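Local coordinates for protein arginase (Thermus thermophilus, PDB 2EF5) that probably hydrolyses L-arginine to L-ornithine and urea, using two manganese ions bound in each subunit, at residues G86-V91 and G253-L258; E247-S252 and L282-K287; L225-G230 and I266-N271; R2-G7 and E43-V48; A64-I69 and H147-E152. One frame throughout, in Å; residues are numbered along the deposited sequence.

Interaction 1. Residues G86-V91 and G253-L258; sequences GVFPIV and GRVQSL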
# COMPACT_ATOMS: atom_id res chain seq x y z
N GLY A 86 -8.87 -35.66 -32.84
CA GLY A 86 -10.18 -35.18 -33.24
C GLY A 86 -11.24 -35.75 -32.30
O GLY A 86 -12.41 -35.37 -32.34
N VAL A 87 -10.82 -36.68 -31.45
CA VAL A 87 -11.73 -37.28 -30.49
C VAL A 87 -11.53 -36.56 -29.16
O VAL A 87 -10.43 -36.56 -28.60
CB VAL A 87 -11.47 -38.79 -30.32
CG1 VAL A 87 -12.39 -39.36 -29.25
CG2 VAL A 87 -11.72 -39.51 -31.65
N PHE A 88 -12.60 -35.94 -28.66
CA PHE A 88 -12.57 -35.21 -27.41
C PHE A 88 -12.70 -36.17 -26.23
O PHE A 88 -13.71 -36.87 -26.09
CB PHE A 88 -13.72 -34.20 -27.38
CG PHE A 88 -13.66 -33.22 -26.24
CD1 PHE A 88 -13.32 -31.90 -26.46
CD2 PHE A 88 -13.98 -33.63 -24.95
CE1 PHE A 88 -13.29 -30.98 -25.41
CE2 PHE A 88 -13.95 -32.72 -23.88
CZ PHE A 88 -13.61 -31.40 -24.11
N PRO A 89 -11.67 -36.23 -25.36
CA PRO A 89 -11.73 -37.13 -24.21
C PRO A 89 -12.26 -36.50 -22.93
O PRO A 89 -11.85 -35.40 -22.55
CB PRO A 89 -10.28 -37.56 -24.05
CG PRO A 89 -9.56 -36.28 -24.32
CD PRO A 89 -10.30 -35.73 -25.56
N ILE A 90 -13.16 -37.22 -22.26
CA ILE A 90 -13.71 -36.78 -20.99
C ILE A 90 -13.38 -37.89 -20.01
O ILE A 90 -13.80 -39.04 -20.19
CB ILE A 90 -15.24 -36.64 -21.03
CG1 ILE A 90 -15.65 -35.55 -22.02
CG2 ILE A 90 -15.75 -36.29 -19.62
CD1 ILE A 90 -17.16 -35.38 -22.14
N VAL A 91 -12.61 -37.56 -18.99
CA VAL A 91 -12.21 -38.54 -18.00
C VAL A 91 -13.03 -38.35 -16.73
O VAL A 91 -13.03 -37.28 -16.14
CB VAL A 91 -10.71 -38.40 -17.68
CG1 VAL A 91 -10.28 -39.50 -16.71
CG2 VAL A 91 -9.89 -38.47 -18.97
N GLY A 253 -13.65 -22.10 -28.57
CA GLY A 253 -13.48 -23.17 -29.53
C GLY A 253 -12.14 -23.87 -29.39
O GLY A 253 -11.77 -24.70 -30.23
N ARG A 254 -11.41 -23.55 -28.33
CA ARG A 254 -10.10 -24.14 -28.09
C ARG A 254 -10.03 -25.26 -27.05
O ARG A 254 -8.97 -25.85 -26.85
CB ARG A 254 -9.11 -23.04 -27.69
CG ARG A 254 -8.73 -22.10 -28.82
CD ARG A 254 -7.55 -21.23 -28.43
NE ARG A 254 -7.90 -20.05 -27.64
CZ ARG A 254 -7.37 -19.74 -26.46
NH1 ARG A 254 -6.46 -20.54 -25.92
NH2 ARG A 254 -7.71 -18.63 -25.84
N VAL A 255 -11.15 -25.57 -26.39
CA VAL A 255 -11.14 -26.64 -25.40
C VAL A 255 -11.04 -28.00 -26.10
O VAL A 255 -11.83 -28.30 -27.00
CB VAL A 255 -12.41 -26.60 -24.51
CG1 VAL A 255 -12.41 -27.77 -23.52
CG2 VAL A 255 -12.46 -25.29 -23.74
N GLN A 256 -10.06 -28.81 -25.69
CA GLN A 256 -9.83 -30.11 -26.32
C GLN A 256 -10.00 -31.34 -25.43
O GLN A 256 -10.06 -32.46 -25.93
CB GLN A 256 -8.41 -30.14 -26.90
CG GLN A 256 -7.35 -29.93 -25.82
CD GLN A 256 -6.13 -30.82 -26.00
OE1 GLN A 256 -5.42 -30.74 -27.01
NE2 GLN A 256 -5.87 -31.68 -25.01
N SER A 257 -10.05 -31.15 -24.12
CA SER A 257 -10.19 -32.28 -23.20
C SER A 257 -10.75 -31.85 -21.85
O SER A 257 -10.61 -30.70 -21.45
CB SER A 257 -8.84 -32.98 -23.02
OG SER A 257 -7.82 -32.05 -22.69
N LEU A 258 -11.35 -32.79 -21.14
CA LEU A 258 -11.98 -32.46 -19.86
C LEU A 258 -11.94 -33.56 -18.81
O LEU A 258 -12.13 -34.73 -19.14
CB LEU A 258 -13.46 -32.10 -20.13
CG LEU A 258 -14.43 -32.04 -18.94
CD1 LEU A 258 -14.16 -30.77 -18.16
CD2 LEU A 258 -15.86 -32.05 -19.44

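Interaction 2. Residues E247-S252 and L282-K287; sequences EILAES and LSLLGK. With GAI (guanidine), chain I.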
# COMPACT_ATOMS: atom_id res chain seq x y z
N GLU A 247 -19.40 -21.86 -20.54
CA GLU A 247 -19.88 -21.33 -21.82
C GLU A 247 -18.87 -20.40 -22.49
O GLU A 247 -18.71 -20.43 -23.71
CB GLU A 247 -21.21 -20.58 -21.62
CG GLU A 247 -22.31 -21.43 -20.98
CD GLU A 247 -23.52 -20.60 -20.57
OE1 GLU A 247 -23.33 -19.46 -20.11
OE2 GLU A 247 -24.66 -21.09 -20.68
N ILE A 248 -18.18 -19.58 -21.71
CA ILE A 248 -17.20 -18.68 -22.29
C ILE A 248 -15.98 -19.46 -22.79
O ILE A 248 -15.42 -19.14 -23.83
CB ILE A 248 -16.79 -17.58 -21.29
CG1 ILE A 248 -18.00 -16.69 -20.98
CG2 ILE A 248 -15.66 -16.74 -21.86
CD1 ILE A 248 -17.74 -15.57 -19.97
N LEU A 249 -15.59 -20.50 -22.06
CA LEU A 249 -14.47 -21.32 -22.50
C LEU A 249 -14.90 -22.05 -23.77
O LEU A 249 -14.11 -22.20 -24.72
CB LEU A 249 -14.06 -22.34 -21.42
CG LEU A 249 -13.46 -21.74 -20.14
CD1 LEU A 249 -13.17 -22.85 -19.13
CD2 LEU A 249 -12.19 -20.96 -20.46
N ALA A 250 -16.15 -22.50 -23.82
CA ALA A 250 -16.67 -23.19 -24.99
C ALA A 250 -16.62 -22.30 -26.22
O ALA A 250 -16.22 -22.74 -27.30
CB ALA A 250 -18.10 -23.66 -24.74
N GLU A 251 -17.02 -21.03 -26.06
CA GLU A 251 -17.03 -20.07 -27.17
C GLU A 251 -15.67 -19.91 -27.85
O GLU A 251 -15.60 -19.67 -29.05
CB GLU A 251 -17.48 -18.68 -26.69
CG GLU A 251 -18.94 -18.56 -26.26
CD GLU A 251 -19.34 -17.14 -25.85
OE1 GLU A 251 -18.45 -16.35 -25.45
OE2 GLU A 251 -20.54 -16.81 -25.91
N SER A 252 -14.59 -20.05 -27.08
CA SER A 252 -13.24 -19.91 -27.62
C SER A 252 -12.98 -20.96 -28.69
O SER A 252 -12.18 -20.74 -29.59
CB SER A 252 -12.20 -20.08 -26.52
OG SER A 252 -12.06 -21.45 -26.18
N LEU A 282 -21.76 -30.41 -20.49
CA LEU A 282 -22.56 -30.08 -21.66
C LEU A 282 -22.33 -28.63 -22.09
O LEU A 282 -22.16 -28.34 -23.28
CB LEU A 282 -24.05 -30.33 -21.37
CG LEU A 282 -24.43 -31.76 -20.96
CD1 LEU A 282 -25.93 -31.81 -20.67
CD2 LEU A 282 -24.05 -32.76 -22.07
N SER A 283 -22.29 -27.72 -21.12
CA SER A 283 -22.05 -26.32 -21.44
C SER A 283 -20.65 -26.15 -22.02
O SER A 283 -20.45 -25.37 -22.96
CB SER A 283 -22.19 -25.44 -20.21
OG SER A 283 -23.52 -25.43 -19.73
N LEU A 284 -19.68 -26.86 -21.46
CA LEU A 284 -18.32 -26.75 -21.96
C LEU A 284 -18.23 -27.25 -23.40
O LEU A 284 -17.41 -26.77 -24.18
CB LEU A 284 -17.36 -27.54 -21.08
CG LEU A 284 -15.88 -27.40 -21.44
CD1 LEU A 284 -15.43 -25.96 -21.23
CD2 LEU A 284 -15.04 -28.34 -20.59
N LEU A 285 -19.07 -28.22 -23.74
CA LEU A 285 -19.07 -28.77 -25.09
C LEU A 285 -20.05 -28.11 -26.06
O LEU A 285 -20.41 -28.69 -27.08
CB LEU A 285 -19.28 -30.28 -25.03
CG LEU A 285 -17.96 -31.05 -24.89
CD1 LEU A 285 -17.23 -30.63 -23.62
CD2 LEU A 285 -18.24 -32.54 -24.88
N GLY A 286 -20.50 -26.90 -25.75
CA GLY A 286 -21.38 -26.21 -26.68
C GLY A 286 -22.86 -26.02 -26.40
O GLY A 286 -23.53 -25.29 -27.13
N LYS A 287 -23.39 -26.66 -25.36
CA LYS A 287 -24.81 -26.49 -25.08
C LYS A 287 -25.04 -25.03 -24.69
O LYS A 287 -24.33 -24.49 -23.84
CB LYS A 287 -25.28 -27.41 -23.94
CG LYS A 287 -26.80 -27.42 -23.75
CD LYS A 287 -27.27 -28.48 -22.74
CE LYS A 287 -28.80 -28.53 -22.67
NZ LYS A 287 -29.30 -29.51 -21.65
C GAI I . -25.88 -19.52 -17.60
N1 GAI I . -24.84 -18.77 -17.97
N2 GAI I . -26.55 -19.22 -16.48
N3 GAI I . -26.26 -20.56 -18.35
O HOH W 1 -24.96 -23.65 -21.19

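Interaction 3. Residues L225-G230 and I266-N271; sequences LAPGVG and ILDERN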
# COMPACT_ATOMS: atom_id res chain seq x y z
N LEU A 225 -24.44 -26.51 -2.95
CA LEU A 225 -24.85 -26.90 -4.29
C LEU A 225 -24.28 -28.27 -4.68
O LEU A 225 -24.91 -29.01 -5.44
CB LEU A 225 -24.36 -25.85 -5.28
CG LEU A 225 -25.06 -25.67 -6.61
CD1 LEU A 225 -26.53 -25.32 -6.39
CD2 LEU A 225 -24.35 -24.57 -7.38
N ALA A 226 -23.10 -28.58 -4.18
CA ALA A 226 -22.45 -29.85 -4.47
C ALA A 226 -21.89 -30.45 -3.19
O ALA A 226 -20.70 -30.33 -2.91
CB ALA A 226 -21.32 -29.65 -5.49
N PRO A 227 -22.75 -31.10 -2.40
CA PRO A 227 -22.32 -31.72 -1.14
C PRO A 227 -21.48 -32.98 -1.36
O PRO A 227 -20.65 -33.32 -0.52
CB PRO A 227 -23.64 -32.05 -0.46
CG PRO A 227 -24.52 -32.41 -1.62
CD PRO A 227 -24.20 -31.28 -2.59
N GLY A 228 -21.68 -33.65 -2.49
CA GLY A 228 -20.96 -34.87 -2.78
C GLY A 228 -19.49 -34.74 -3.13
O GLY A 228 -19.08 -35.11 -4.22
N VAL A 229 -18.70 -34.22 -2.19
CA VAL A 229 -17.26 -34.04 -2.40
C VAL A 229 -16.50 -34.36 -1.11
O VAL A 229 -16.98 -34.13 -0.01
CB VAL A 229 -16.93 -32.59 -2.84
CG1 VAL A 229 -17.71 -32.24 -4.10
CG2 VAL A 229 -17.25 -31.61 -1.73
N GLY A 230 -15.29 -34.89 -1.27
CA GLY A 230 -14.48 -35.25 -0.13
C GLY A 230 -14.04 -34.10 0.76
O GLY A 230 -14.09 -34.21 1.98
N ILE A 266 -21.29 -41.11 -2.00
CA ILE A 266 -21.50 -41.49 -0.61
C ILE A 266 -21.78 -40.27 0.29
O ILE A 266 -22.39 -40.39 1.35
CB ILE A 266 -20.27 -42.28 -0.08
CG1 ILE A 266 -20.57 -43.77 -0.12
CG2 ILE A 266 -19.89 -41.84 1.33
CD1 ILE A 266 -21.18 -44.23 -1.41
N LEU A 267 -21.33 -39.10 -0.15
CA LEU A 267 -21.53 -37.88 0.61
C LEU A 267 -22.53 -36.99 -0.11
O LEU A 267 -22.88 -35.92 0.38
CB LEU A 267 -20.19 -37.15 0.77
CG LEU A 267 -19.07 -37.91 1.47
CD1 LEU A 267 -17.74 -37.18 1.31
CD2 LEU A 267 -19.42 -38.09 2.95
N ASP A 268 -23.00 -37.46 -1.26
CA ASP A 268 -23.93 -36.68 -2.08
C ASP A 268 -25.39 -36.82 -1.67
O ASP A 268 -25.74 -37.63 -0.82
CB ASP A 268 -23.77 -37.09 -3.55
CG ASP A 268 -24.22 -36.01 -4.52
OD1 ASP A 268 -24.63 -34.91 -4.07
OD2 ASP A 268 -24.15 -36.25 -5.74
N GLU A 269 -26.22 -36.01 -2.30
CA GLU A 269 -27.65 -36.03 -2.05
C GLU A 269 -28.38 -36.22 -3.39
O GLU A 269 -28.38 -35.33 -4.24
CB GLU A 269 -28.09 -34.73 -1.38
CG GLU A 269 -27.18 -34.33 -0.23
CD GLU A 269 -27.67 -33.12 0.54
OE1 GLU A 269 -28.19 -32.18 -0.09
OE2 GLU A 269 -27.51 -33.10 1.78
N ARG A 270 -28.97 -37.39 -3.57
CA ARG A 270 -29.71 -37.69 -4.79
C ARG A 270 -28.86 -37.50 -6.04
O ARG A 270 -29.35 -37.09 -7.09
CB ARG A 270 -30.93 -36.78 -4.88
CG ARG A 270 -31.80 -36.78 -3.65
CD ARG A 270 -32.58 -38.06 -3.53
NE ARG A 270 -33.65 -37.95 -2.55
CZ ARG A 270 -34.59 -38.87 -2.37
NH1 ARG A 270 -34.59 -39.97 -3.11
NH2 ARG A 270 -35.53 -38.68 -1.45
N ASN A 271 -27.56 -37.79 -5.93
CA ASN A 271 -26.66 -37.68 -7.07
C ASN A 271 -26.62 -36.29 -7.70
O ASN A 271 -26.20 -36.15 -8.84
CB ASN A 271 -27.08 -38.71 -8.14
CG ASN A 271 -25.92 -39.15 -9.01
OD1 ASN A 271 -24.82 -39.34 -8.51
ND2 ASN A 271 -26.17 -39.32 -10.31

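Interaction 4. Residues R2-G7 and E43-V48; sequences RVAVVG and EDLGDV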
# COMPACT_ATOMS: atom_id res chain seq x y z
N ARG A 2 -16.76 -36.16 -32.31
CA ARG A 2 -16.53 -37.37 -31.54
C ARG A 2 -16.07 -37.15 -30.11
O ARG A 2 -15.20 -36.31 -29.84
CB ARG A 2 -15.50 -38.25 -32.25
CG ARG A 2 -15.96 -38.83 -33.59
CD ARG A 2 -14.78 -39.43 -34.34
NE ARG A 2 -13.80 -38.40 -34.71
CZ ARG A 2 -12.57 -38.65 -35.15
NH1 ARG A 2 -12.14 -39.89 -35.29
NH2 ARG A 2 -11.76 -37.64 -35.45
N VAL A 3 -16.64 -37.92 -29.19
CA VAL A 3 -16.31 -37.84 -27.78
C VAL A 3 -16.06 -39.23 -27.21
O VAL A 3 -16.80 -40.17 -27.49
CB VAL A 3 -17.45 -37.18 -26.96
CG1 VAL A 3 -17.18 -37.32 -25.47
CG2 VAL A 3 -17.57 -35.72 -27.33
N ALA A 4 -15.00 -39.36 -26.43
CA ALA A 4 -14.66 -40.62 -25.79
C ALA A 4 -14.68 -40.40 -24.28
O ALA A 4 -14.05 -39.47 -23.77
CB ALA A 4 -13.28 -41.10 -26.23
N VAL A 5 -15.42 -41.25 -23.58
CA VAL A 5 -15.54 -41.17 -22.13
C VAL A 5 -14.83 -42.34 -21.46
O VAL A 5 -15.08 -43.50 -21.80
CB VAL A 5 -17.01 -41.20 -21.68
CG1 VAL A 5 -17.10 -41.22 -20.16
CG2 VAL A 5 -17.76 -40.00 -22.24
N VAL A 6 -13.94 -42.05 -20.53
CA VAL A 6 -13.24 -43.10 -19.81
C VAL A 6 -13.26 -42.80 -18.32
O VAL A 6 -13.08 -41.65 -17.90
CB VAL A 6 -11.78 -43.24 -20.29
CG1 VAL A 6 -11.03 -41.95 -20.05
CG2 VAL A 6 -11.10 -44.38 -19.55
N GLY A 7 -13.48 -43.83 -17.51
CA GLY A 7 -13.53 -43.63 -16.07
C GLY A 7 -12.30 -44.14 -15.35
O GLY A 7 -11.61 -45.06 -15.80
N GLU A 43 -18.56 -42.60 -27.39
CA GLU A 43 -18.06 -43.93 -27.11
C GLU A 43 -17.55 -44.04 -25.66
O GLU A 43 -16.71 -43.25 -25.23
CB GLU A 43 -16.93 -44.30 -28.08
CG GLU A 43 -16.02 -45.40 -27.57
CD GLU A 43 -15.03 -45.90 -28.60
OE1 GLU A 43 -14.36 -45.06 -29.24
OE2 GLU A 43 -14.93 -47.13 -28.76
N ASP A 44 -18.07 -45.01 -24.92
CA ASP A 44 -17.65 -45.22 -23.55
C ASP A 44 -16.54 -46.26 -23.59
O ASP A 44 -16.77 -47.39 -23.99
CB ASP A 44 -18.81 -45.74 -22.70
CG ASP A 44 -18.52 -45.68 -21.22
OD1 ASP A 44 -17.35 -45.88 -20.83
OD2 ASP A 44 -19.47 -45.45 -20.43
N LEU A 45 -15.34 -45.87 -23.18
CA LEU A 45 -14.20 -46.77 -23.18
C LEU A 45 -14.13 -47.62 -21.92
O LEU A 45 -13.19 -48.39 -21.74
CB LEU A 45 -12.90 -45.96 -23.32
CG LEU A 45 -12.80 -45.02 -24.52
CD1 LEU A 45 -11.47 -44.28 -24.48
CD2 LEU A 45 -12.94 -45.82 -25.81
N GLY A 46 -15.11 -47.48 -21.04
CA GLY A 46 -15.11 -48.25 -19.81
C GLY A 46 -14.21 -47.61 -18.77
O GLY A 46 -13.98 -46.41 -18.80
N ASP A 47 -13.68 -48.42 -17.86
CA ASP A 47 -12.80 -47.88 -16.82
C ASP A 47 -11.38 -48.41 -16.90
O ASP A 47 -11.14 -49.52 -17.36
CB ASP A 47 -13.32 -48.20 -15.41
CG ASP A 47 -14.62 -47.50 -15.08
OD1 ASP A 47 -14.94 -46.48 -15.71
OD2 ASP A 47 -15.32 -47.99 -14.17
N VAL A 48 -10.44 -47.60 -16.43
CA VAL A 48 -9.04 -47.98 -16.38
C VAL A 48 -8.90 -48.81 -15.10
O VAL A 48 -9.41 -48.43 -14.05
CB VAL A 48 -8.13 -46.75 -16.27
CG1 VAL A 48 -6.74 -47.15 -15.80
CG2 VAL A 48 -8.04 -46.06 -17.63

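Interaction 5. Residues A64-I69 and H147-E152; sequences AYLEEI and HPRLTE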
# COMPACT_ATOMS: atom_id res chain seq x y z
N ALA A 64 1.62 -42.39 0.18
CA ALA A 64 0.55 -43.37 0.02
C ALA A 64 0.20 -43.78 -1.40
O ALA A 64 -0.17 -42.95 -2.22
CB ALA A 64 -0.70 -42.87 0.73
N TYR A 65 0.33 -45.08 -1.67
CA TYR A 65 -0.01 -45.66 -2.97
C TYR A 65 0.61 -44.98 -4.19
O TYR A 65 0.04 -45.04 -5.28
CB TYR A 65 -1.53 -45.66 -3.14
CG TYR A 65 -2.29 -46.37 -2.04
CD1 TYR A 65 -2.38 -47.76 -2.02
CD2 TYR A 65 -2.93 -45.65 -1.03
CE1 TYR A 65 -3.11 -48.42 -1.02
CE2 TYR A 65 -3.66 -46.30 -0.04
CZ TYR A 65 -3.75 -47.68 -0.04
OH TYR A 65 -4.48 -48.32 0.94
N LEU A 66 1.77 -44.35 -4.03
CA LEU A 66 2.39 -43.67 -5.16
C LEU A 66 2.54 -44.56 -6.39
O LEU A 66 2.14 -44.17 -7.49
CB LEU A 66 3.75 -43.09 -4.77
CG LEU A 66 4.40 -42.19 -5.83
CD1 LEU A 66 5.36 -41.24 -5.17
CD2 LEU A 66 5.10 -43.03 -6.89
N GLU A 67 3.11 -45.75 -6.22
CA GLU A 67 3.30 -46.66 -7.35
C GLU A 67 1.99 -47.15 -7.97
O GLU A 67 1.91 -47.32 -9.18
CB GLU A 67 4.15 -47.87 -6.94
CG GLU A 67 5.62 -47.57 -6.70
CD GLU A 67 6.30 -46.93 -7.90
OE1 GLU A 67 6.05 -47.38 -9.04
OE2 GLU A 67 7.11 -45.99 -7.71
N GLU A 68 0.98 -47.38 -7.14
CA GLU A 68 -0.31 -47.84 -7.66
C GLU A 68 -0.96 -46.71 -8.46
O GLU A 68 -1.58 -46.94 -9.50
CB GLU A 68 -1.23 -48.28 -6.52
CG GLU A 68 -0.77 -49.55 -5.81
CD GLU A 68 0.15 -49.28 -4.64
OE1 GLU A 68 1.10 -48.48 -4.77
OE2 GLU A 68 -0.09 -49.87 -3.57
N ILE A 69 -0.82 -45.49 -7.95
CA ILE A 69 -1.38 -44.33 -8.62
C ILE A 69 -0.65 -44.13 -9.95
O ILE A 69 -1.27 -43.91 -10.99
CB ILE A 69 -1.23 -43.07 -7.75
CG1 ILE A 69 -2.14 -43.19 -6.52
CG2 ILE A 69 -1.58 -41.83 -8.55
CD1 ILE A 69 -1.96 -42.10 -5.50
N HIS A 147 7.67 -35.65 -6.61
CA HIS A 147 8.38 -36.92 -6.65
C HIS A 147 8.83 -37.28 -8.06
O HIS A 147 8.03 -37.25 -8.99
CB HIS A 147 7.51 -38.03 -6.09
CG HIS A 147 8.26 -39.27 -5.74
ND1 HIS A 147 8.64 -39.57 -4.45
CD2 HIS A 147 8.77 -40.26 -6.52
CE1 HIS A 147 9.34 -40.69 -4.44
NE2 HIS A 147 9.43 -41.13 -5.69
N PRO A 148 10.10 -37.65 -8.22
CA PRO A 148 10.67 -38.04 -9.51
C PRO A 148 9.90 -39.16 -10.23
O PRO A 148 9.79 -39.13 -11.46
CB PRO A 148 12.10 -38.45 -9.15
CG PRO A 148 12.41 -37.58 -7.97
CD PRO A 148 11.13 -37.67 -7.17
N ARG A 149 9.40 -40.14 -9.48
CA ARG A 149 8.63 -41.26 -10.05
C ARG A 149 7.41 -40.77 -10.79
O ARG A 149 6.90 -41.43 -11.69
CB ARG A 149 8.15 -42.24 -8.96
CG ARG A 149 9.15 -43.29 -8.50
CD ARG A 149 9.55 -44.24 -9.61
NE ARG A 149 8.67 -45.35 -9.89
CZ ARG A 149 8.76 -46.10 -10.98
NH1 ARG A 149 9.69 -45.83 -11.87
NH2 ARG A 149 7.92 -47.11 -11.18
N LEU A 150 6.93 -39.60 -10.40
CA LEU A 150 5.74 -39.04 -11.01
C LEU A 150 6.05 -38.02 -12.10
O LEU A 150 5.49 -38.08 -13.20
CB LEU A 150 4.87 -38.39 -9.94
CG LEU A 150 4.36 -39.33 -8.84
CD1 LEU A 150 3.54 -38.54 -7.83
CD2 LEU A 150 3.53 -40.45 -9.45
N THR A 151 6.95 -37.09 -11.81
CA THR A 151 7.31 -36.07 -12.78
C THR A 151 7.99 -36.65 -14.02
O THR A 151 7.81 -36.12 -15.12
CB THR A 151 8.24 -35.01 -12.16
OG1 THR A 151 9.42 -35.64 -11.65
CG2 THR A 151 7.53 -34.28 -11.01
N GLU A 152 8.75 -37.73 -13.85
CA GLU A 152 9.45 -38.34 -14.99
C GLU A 152 8.51 -38.79 -16.10
O GLU A 152 8.89 -38.77 -17.27
CB GLU A 152 10.32 -39.52 -14.53
CG GLU A 152 9.57 -40.63 -13.80
CD GLU A 152 10.47 -41.81 -13.47
OE1 GLU A 152 11.67 -41.58 -13.19
OE2 GLU A 152 9.98 -42.96 -13.47

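Interaction 1. Residues G86-V91 and G253-L258
Leu258 is tied to the neighbouring strand through both of its backbone polar groups: its N donates to Pro89 O at 3.0 Å, and Val91 N donates to Leu258 O at 2.9 Å. A CA-H...O contact from Ile90 CA to Leu258 O, 3.2 Å, lies between these two bonds. Ile90 and Leu258 thus form a parallel bridge, one link in the central parallel sheet of the arginase alpha/beta fold, where strand 87-93 lies between strands 2-8 and 255-261. The remaining contacts are van der Waals and CH-pi, several of them with backbone atoms of strand 255-258. Phe88 CG is anti to the backbone N (chi1 -170°), which carries the ring toward that strand. Ser257 CA sits over one ring face, 4.0 Å from the centroid, with Gln256 O over the same face, and Val255 O meets the ring edge in its plane. Phe88 CE1 also touches Val255 CG1 at 3.8 Å, while Phe88 CE2 reaches Leu258 CB at the same distance. Pro89 CG packs on Ser257 CB at 3.6 Å, and Leu285 also touches the Phe88 ring.

Interaction 2. Residues E247-S252 and L282-K287
A single water is gripped by three groups across this contact: it donates to Glu247 OE2 at 2.6 Å and to Lys287 O at 2.9 Å, and it accepts from Ser283 OG at 2.7 Å. Ser283 OG is also hydrogen-bonded to His243 ND1. The Glu247 carboxylate, carried outward on a chain extended beyond CG (chi2 170°), has a second polar partner in a bound guanidine. Guanidine N1 donates to Glu247 OE1 at 2.7 Å, and guanidine N3 donates to Glu247 OE2 with an N-H...O angle of 173°, one nitrogen to each oxygen. An alanine at Glu247 would probably leave the guanidine without its two carboxylate acceptors and the water without one of its three partners. No hydrogen bond joins the two segments directly; deeper between the helices the fit is close. Ala250 CB points at the end of the other helix, 3.2 Å from Leu284 O and 3.4 Å from Ser283 O. Beside it, Leu284 CD1 touches Leu249 CB at 3.9 Å, and both leucines also pack on Val255 of the sheet. Helix 272-284 ends in a Schellman motif, with Lys287 N bonded to Leu282 O, Gly286 N bonded to Ser283 O, and Gly286 at positive phi as the C-prime residue.

Interaction 3. Residues L225-G230 and I266-N271
An inverse gamma turn centred on Gly228, closed by Val229 N donating to Pro227 O at 2.7 Å, packs against the loop that leads into helix 272-284. Gly228 CA lies 3.5 Å from Asp268 CA, a backbone approach so close that a side chain on the glycine would collide with Asp268 CB. Beside it the Pro227 ring meets two acidic residues. Its CG is 3.5 Å from Asp268 OD1 and 3.6 Å from Glu269 CG, the proline and glutamate side chains crossing at about a right angle. At the other end, Leu267 CD1 reaches Val229 O at 3.4 Å. Val229 CB is directed away from this loop, and the side chain touches Asp219, a manganese ligand. No hydrogen bond joins the two segments directly; instead, Thr273 OG1 is hydrogen-bonded to both Gly228 N and Asp268 OD1, and Glu269 OE1 forms a salt bridge with Arg272. The two loops therefore meet by close van der Waals contact, while Thr273, in the first turn of the following helix, bonds to a polar group of each.

Interaction 4. Residues R2-G7 and E43-V48
Strands 2-7 and 43-47 run parallel, their axes 4.7 Å apart and inclined by 19°, and five backbone hydrogen bonds join the two segments. Glu43 N donates to Val3 O, Val5 N to Glu43 O, Leu45 N to Val5 O, Gly7 N to Gly46 O and Val48 N to Gly7 O, all between 2.8 and 3.0 Å. The register slips by one residue between the Val5-Asp44 and Gly7-Asp47 bridges, a beta bulge at Leu45 and Gly46. Asp44 spans it with an Asx turn: its CG is anti to the backbone N (chi1 -167°), and OD1 accepts from Gly46 N at 2.8 Å, met on the anti side of the carboxylate. Asp44 OD2 forms a salt bridge with Arg27, which also pairs with Asp47 OD1. An alanine at Asp44 would probably leave Gly46 N without this acceptor and Arg27 without one of its carboxylates. Asp47 OD1 comes within 3.2 Å of Gly7 CA, where a side chain would clash. Apolar contacts are made by Ala4 CB with Leu45 CD1, at 4.1 Å, and by Val6 CG2 with Val48 CG2, at 4.0 Å. The bonding pattern thus carries on through the bulge, and at this edge of the sheet within the chain the arginine is likely to offset the negative charge of the two aspartates.

Interaction 5. Residues A64-I69 and H147-E152
Leu66 and Leu150 reach toward each other tip to tip, with CD2 of Leu66 4.0 Å from CD2 of Leu150. The other branch of Leu66 goes to His147: CD1 lies over one face of the imidazole, 3.7 Å from its centroid and 16° off the ring normal. Pro148 CD covers the opposite face, so that the ring lies between a leucine methyl and a carbon of the next residue. Leu66 CG is anti to the backbone N (chi1 -172°), which places it on the side of the second helix; CD2 also touches Arg149 CB at 3.8 Å. Alongside this apolar patch, the Glu67 and Arg149 side chains cross at about a right angle and pair through their ends. The guanidinium grips the carboxylate side-on, Arg149 NE donating to Glu67 OE2 at 2.8 Å and Arg149 NH2 to Glu67 OE1 at 2.9 Å. Carboxylate and guanidinium planes are only 24° apart, and OE2 receives NE on its syn lone pair. The network extends, less surely, from Arg149 to Glu152, whose carboxylate also pairs with Arg70. The contact joins the first turns of helices 66-81 and 148-154 at the protein surface; on its inner side Leu150 and Ile69 both pack on Met100 of helix 99-107.

Interactions 1 and 4 belong to the same parallel sheet and are joined through strands 2-8 and 87-93, where Ala4 is hydrogen-bonded to Phe88 and Ile90. Interaction 1 is buried, whereas interaction 4 includes the outermost strand within this chain, 41-47, and adds charged residues to the backbone ladder. Interaction 2 lies against interaction 1, Leu284 packing on Leu258, but its outer end is polar, with a water and guanidine. Interaction 3, partly buried, pairs two loops by van der Waals contact without a direct hydrogen bond, one of them close to the manganese site. Interaction 5 is a surface contact between helix starts, relying on a salt-bridge network beside apolar packing; its centre is about 33 Å from that of interaction 2.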